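Local atomic coordinates of N-acetylglucosamine-6-phosphate deacetylase (Thermotoga maritima, PDB entry 1O12), a protein that probably removes the acetyl group from N-acetylglucosamine 6-phosphate, as a divalent-metal-dependent hydrolase of the NagA family in amino-sugar metabolism. Residues Pro49-His61 / Gly343-Leu356. Numbering follows the deposited sequence.
Sequences PRGVLMPGFVDPH and GRIAEGTRADLVLL
Leu-53 and Leu-355 share one torsional choice, CG anti to the backbone N (chi1 -167° and -171°), and the two side chains cross at about a right angle, CD1 of Leu-53 lying 3.5 Å from CD1 of Leu-355. Ile-345, from the loop before strand 353-356 and with CG1 turned beside its own backbone N, brings CD1 to 3.9 Å from CD2 of Leu-53 and sets CG1 alongside the ring of Pro-55. The alternation that follows from strand pairing puts a second apolar group on the other face. There CG1 of Val-354 sits over one face of the Phe-57 ring, 4.1 Å from its centroid, a CH-pi contact, while Leu-356 brings CD2 toward CZ of that ring and CD1 to 3.8 Å from CG of selenomethionine Met-54. Between the two faces runs an antiparallel pairing of strands 52-55 and 353-356, with Val-52/Leu-356 and Met-54/Val-354 as hydrogen-bonded pairs. In this amidohydrolase, the pairing joins the small beta domain, built from both ends of the chain, to the start of the TIM-like barrel: beyond the break at Gly-56 the chain continues as strand 57-59 and turns a corner at Pro-60 before His-61, whose NE2 hydrogen-bonds the iron ligand Glu-127. Helix 322-336 covers Met-54 and Phe-57, whereas Leu-53 packs on Val-32. Gly-56 N adds a 2.8 Å bond to Asp-352 O, reached from above the carbonyl plane. A water donates to Gly-56 O and accepts a weak bond from Gly-343 N; nearby, Pro-55 CB rests 3.5 Å from Gly-343 C.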
loop_
_atom_site.group_PDB
_atom_site.type_symbol
_atom_site.label_atom_id
_atom_site.label_comp_id
_atom_site.label_asym_id
_atom_site.label_seq_id
_atom_site.Cartn_x
_atom_site.Cartn_y
_atom_site.Cartn_z
ATOM N N PRO A 49 -30.029 -21.828 -9.550
ATOM C CA PRO A 49 -30.228 -20.386 -9.750
ATOM C C PRO A 49 -30.623 -19.877 -11.127
ATOM O O PRO A 49 -30.125 -20.338 -12.147
ATOM C CB PRO A 49 -28.911 -19.790 -9.289
ATOM C CG PRO A 49 -28.435 -20.764 -8.277
ATOM C CD PRO A 49 -28.727 -22.088 -8.919
ATOM N N ARG A 50 -31.513 -18.886 -11.107
ATOM C CA ARG A 50 -32.087 -18.218 -12.279
ATOM C C ARG A 50 -31.213 -17.026 -12.703
ATOM O O ARG A 50 -31.072 -16.719 -13.889
ATOM C CB ARG A 50 -33.514 -17.728 -11.912
ATOM C CG ARG A 50 -34.363 -17.111 -13.054
ATOM C CD ARG A 50 -35.045 -15.739 -12.695
ATOM N NE ARG A 50 -36.026 -15.784 -11.595
ATOM C CZ ARG A 50 -37.109 -15.004 -11.522
ATOM N NH1 ARG A 50 -37.364 -14.114 -12.486
ATOM N NH2 ARG A 50 -37.942 -15.108 -10.487
ATOM N N GLY A 51 -30.649 -16.351 -11.716
ATOM C CA GLY A 51 -29.806 -15.201 -11.962
ATOM C C GLY A 51 -29.251 -14.754 -10.617
ATOM O O GLY A 51 -29.312 -15.500 -9.618
ATOM N N VAL A 52 -28.699 -13.551 -10.575
ATOM C CA VAL A 52 -28.145 -13.042 -9.326
ATOM C C VAL A 52 -29.028 -11.923 -8.822
ATOM O O VAL A 52 -29.551 -11.144 -9.607
ATOM C CB VAL A 52 -26.693 -12.493 -9.523
ATOM C CG1 VAL A 52 -26.097 -12.096 -8.180
ATOM C CG2 VAL A 52 -25.831 -13.532 -10.207
ATOM N N LEU A 53 -29.209 -11.862 -7.512
ATOM C CA LEU A 53 -30.014 -10.803 -6.898
ATOM C C LEU A 53 -29.097 -10.126 -5.887
ATOM O O LEU A 53 -28.536 -10.794 -5.008
ATOM C CB LEU A 53 -31.219 -11.370 -6.164
ATOM C CG LEU A 53 -32.250 -10.308 -5.766
ATOM C CD1 LEU A 53 -33.026 -9.910 -7.002
ATOM C CD2 LEU A 53 -33.230 -10.834 -4.695
HETATM N N MSE A 54 -28.928 -8.817 -6.022
HETATM C CA MSE A 54 -28.068 -8.068 -5.113
HETATM C C MSE A 54 -28.785 -6.814 -4.612
HETATM O O MSE A 54 -29.809 -6.404 -5.180
HETATM C CB MSE A 54 -26.791 -7.610 -5.830
HETATM C CG MSE A 54 -26.031 -8.661 -6.615
HETATM SE SE MSE A 54 -24.417 -7.875 -7.478
HETATM C CE MSE A 54 -23.437 -7.459 -5.809
ATOM N N PRO A 55 -28.252 -6.189 -3.546
ATOM C CA PRO A 55 -28.859 -4.963 -3.003
ATOM C C PRO A 55 -28.742 -3.891 -4.094
ATOM O O PRO A 55 -27.786 -3.909 -4.860
ATOM C CB PRO A 55 -27.975 -4.640 -1.795
ATOM C CG PRO A 55 -27.499 -5.998 -1.370
ATOM C CD PRO A 55 -27.152 -6.656 -2.689
ATOM N N GLY A 56 -29.718 -2.991 -4.187
ATOM C CA GLY A 56 -29.660 -1.952 -5.199
ATOM C C GLY A 56 -28.354 -1.164 -5.082
ATOM O O GLY A 56 -27.972 -0.759 -3.995
ATOM N N PHE A 57 -27.665 -0.969 -6.201
ATOM C CA PHE A 57 -26.407 -0.238 -6.217
ATOM C C PHE A 57 -26.625 1.181 -5.716
ATOM O O PHE A 57 -27.733 1.720 -5.815
ATOM C CB PHE A 57 -25.834 -0.194 -7.630
ATOM C CG PHE A 57 -25.514 -1.554 -8.193
ATOM C CD1 PHE A 57 -25.559 -1.783 -9.569
ATOM C CD2 PHE A 57 -25.166 -2.611 -7.345
ATOM C CE1 PHE A 57 -25.262 -3.039 -10.091
ATOM C CE2 PHE A 57 -24.869 -3.872 -7.854
ATOM C CZ PHE A 57 -24.917 -4.088 -9.222
ATOM N N VAL A 58 -25.548 1.761 -5.187
ATOM C CA VAL A 58 -25.529 3.099 -4.649
ATOM C C VAL A 58 -24.357 3.890 -5.254
ATOM O O VAL A 58 -23.192 3.478 -5.123
ATOM C CB VAL A 58 -25.376 3.049 -3.105
ATOM C CG1 VAL A 58 -25.327 4.475 -2.556
ATOM C CG2 VAL A 58 -26.544 2.223 -2.470
ATOM N N ASP A 59 -24.651 5.019 -5.911
ATOM C CA ASP A 59 -23.598 5.834 -6.512
ATOM C C ASP A 59 -23.598 7.177 -5.796
ATOM O O ASP A 59 -24.426 8.034 -6.071
ATOM C CB ASP A 59 -23.827 6.052 -8.015
ATOM C CG ASP A 59 -22.571 6.562 -8.720
ATOM O OD1 ASP A 59 -21.646 6.977 -7.999
ATOM O OD2 ASP A 59 -22.497 6.560 -9.970
ATOM N N PRO A 60 -22.633 7.381 -4.882
ATOM C CA PRO A 60 -22.552 8.632 -4.129
ATOM C C PRO A 60 -21.776 9.708 -4.840
ATOM O O PRO A 60 -21.602 10.805 -4.308
ATOM C CB PRO A 60 -21.867 8.191 -2.844
ATOM C CG PRO A 60 -20.842 7.187 -3.365
ATOM C CD PRO A 60 -21.637 6.396 -4.391
ATOM N N HIS A 61 -21.317 9.401 -6.050
ATOM C CA HIS A 61 -20.507 10.354 -6.794
ATOM C C HIS A 61 -20.730 10.276 -8.295
ATOM O O HIS A 61 -20.043 9.521 -8.979
ATOM C CB HIS A 61 -19.024 10.105 -6.485
ATOM C CG HIS A 61 -18.132 11.237 -6.868
ATOM N ND1 HIS A 61 -16.836 11.350 -6.414
ATOM C CD2 HIS A 61 -18.344 12.313 -7.664
ATOM C CE1 HIS A 61 -16.287 12.444 -6.909
ATOM N NE2 HIS A 61 -17.181 13.047 -7.670
ATOM N N GLY A 343 -28.855 -1.640 1.293
ATOM C CA GLY A 343 -27.610 -2.373 1.095
ATOM C C GLY A 343 -27.625 -3.792 1.630
ATOM O O GLY A 343 -26.586 -4.393 1.880
ATOM N N ARG A 344 -28.819 -4.338 1.791
ATOM C CA ARG A 344 -28.964 -5.676 2.320
ATOM C C ARG A 344 -30.135 -6.395 1.673
ATOM O O ARG A 344 -31.022 -5.775 1.079
ATOM C CB ARG A 344 -29.230 -5.608 3.833
ATOM C CG ARG A 344 -28.118 -4.971 4.681
ATOM C CD ARG A 344 -26.917 -5.890 4.755
ATOM N NE ARG A 344 -27.212 -7.212 5.321
ATOM C CZ ARG A 344 -27.537 -7.454 6.598
ATOM N NH1 ARG A 344 -27.625 -6.454 7.479
ATOM N NH2 ARG A 344 -27.738 -8.716 7.004
ATOM N N ILE A 345 -30.092 -7.717 1.780
ATOM C CA ILE A 345 -31.161 -8.587 1.335
ATOM C C ILE A 345 -31.345 -9.442 2.568
ATOM O O ILE A 345 -30.876 -10.575 2.626
ATOM C CB ILE A 345 -30.811 -9.531 0.172
ATOM C CG1 ILE A 345 -30.492 -8.735 -1.100
ATOM C CG2 ILE A 345 -32.031 -10.446 -0.093
ATOM C CD1 ILE A 345 -30.333 -9.619 -2.355
ATOM N N ALA A 346 -32.005 -8.857 3.556
ATOM C CA ALA A 346 -32.286 -9.508 4.825
ATOM C C ALA A 346 -33.675 -9.073 5.319
ATOM O O ALA A 346 -34.138 -7.967 5.057
ATOM C CB ALA A 346 -31.204 -9.121 5.858
ATOM N N GLU A 347 -34.334 -9.947 6.053
ATOM C CA GLU A 347 -35.644 -9.629 6.582
ATOM C C GLU A 347 -35.660 -8.351 7.417
ATOM O O GLU A 347 -34.823 -8.155 8.295
ATOM C CB GLU A 347 -36.155 -10.813 7.386
ATOM C CG GLU A 347 -36.691 -11.885 6.472
ATOM C CD GLU A 347 -36.881 -13.223 7.147
ATOM O OE1 GLU A 347 -37.215 -13.216 8.361
ATOM O OE2 GLU A 347 -36.711 -14.266 6.451
ATOM N N GLY A 348 -36.607 -7.473 7.100
ATOM C CA GLY A 348 -36.752 -6.226 7.823
ATOM C C GLY A 348 -36.230 -4.995 7.117
ATOM O O GLY A 348 -36.484 -3.871 7.552
ATOM N N THR A 349 -35.514 -5.185 6.017
ATOM C CA THR A 349 -34.946 -4.047 5.305
ATOM C C THR A 349 -35.721 -3.625 4.041
ATOM O O THR A 349 -36.633 -4.322 3.584
ATOM C CB THR A 349 -33.491 -4.348 4.937
ATOM O OG1 THR A 349 -33.458 -5.386 3.949
ATOM C CG2 THR A 349 -32.716 -4.815 6.170
ATOM N N ARG A 350 -35.345 -2.477 3.483
ATOM C CA ARG A 350 -35.986 -1.960 2.285
ATOM C C ARG A 350 -35.704 -2.791 1.032
ATOM O O ARG A 350 -34.568 -3.210 0.779
ATOM C CB ARG A 350 -35.548 -0.513 2.027
ATOM C CG ARG A 350 -35.736 0.409 3.222
ATOM C CD ARG A 350 -37.195 0.732 3.495
ATOM N NE ARG A 350 -37.644 1.953 2.815
ATOM C CZ ARG A 350 -37.193 3.195 3.059
ATOM N NH1 ARG A 350 -36.254 3.428 3.986
ATOM N NH2 ARG A 350 -37.700 4.220 2.367
ATOM N N ALA A 351 -36.745 -3.002 0.231
ATOM C CA ALA A 351 -36.578 -3.768 -0.986
ATOM C C ALA A 351 -35.996 -2.981 -2.174
ATOM O O ALA A 351 -36.672 -2.768 -3.170
ATOM C CB ALA A 351 -37.892 -4.434 -1.386
ATOM N N ASP A 352 -34.752 -2.522 -2.050
ATOM C CA ASP A 352 -34.094 -1.861 -3.186
ATOM C C ASP A 352 -33.180 -2.989 -3.678
ATOM O O ASP A 352 -32.214 -3.382 -3.002
ATOM C CB ASP A 352 -33.286 -0.627 -2.747
ATOM C CG ASP A 352 -34.184 0.574 -2.364
ATOM O OD1 ASP A 352 -35.407 0.525 -2.639
ATOM O OD2 ASP A 352 -33.661 1.572 -1.799
ATOM N N LEU A 353 -33.506 -3.539 -4.844
ATOM C CA LEU A 353 -32.755 -4.674 -5.359
ATOM C C LEU A 353 -32.440 -4.608 -6.835
ATOM O O LEU A 353 -33.082 -3.877 -7.582
ATOM C CB LEU A 353 -33.552 -5.944 -5.112
ATOM C CG LEU A 353 -34.092 -6.207 -3.716
ATOM C CD1 LEU A 353 -35.332 -7.086 -3.808
ATOM C CD2 LEU A 353 -33.001 -6.853 -2.876
ATOM N N VAL A 354 -31.432 -5.374 -7.250
ATOM C CA VAL A 354 -31.094 -5.451 -8.652
ATOM C C VAL A 354 -30.897 -6.918 -9.020
ATOM O O VAL A 354 -30.192 -7.665 -8.331
ATOM C CB VAL A 354 -29.818 -4.636 -8.997
ATOM C CG1 VAL A 354 -28.634 -5.091 -8.147
ATOM C CG2 VAL A 354 -29.514 -4.760 -10.499
ATOM N N LEU A 355 -31.550 -7.339 -10.094
ATOM C CA LEU A 355 -31.410 -8.712 -10.576
ATOM C C LEU A 355 -30.473 -8.673 -11.789
ATOM O O LEU A 355 -30.616 -7.802 -12.646
ATOM C CB LEU A 355 -32.761 -9.279 -10.992
ATOM C CG LEU A 355 -32.722 -10.779 -11.307
ATOM C CD1 LEU A 355 -32.603 -11.587 -9.988
ATOM C CD2 LEU A 355 -33.991 -11.167 -12.074
ATOM N N LEU A 356 -29.527 -9.611 -11.862
ATOM C CA LEU A 356 -28.565 -9.650 -12.960
ATOM C C LEU A 356 -28.389 -11.036 -13.570
ATOM O O LEU A 356 -28.768 -12.030 -12.953
ATOM C CB LEU A 356 -27.215 -9.180 -12.441
ATOM C CG LEU A 356 -27.273 -7.943 -11.535
ATOM C CD1 LEU A 356 -27.484 -8.342 -10.082
ATOM C CD2 LEU A 356 -25.993 -7.150 -11.714
HETATM O O HOH W 1 -29.151 -0.410 -1.761
#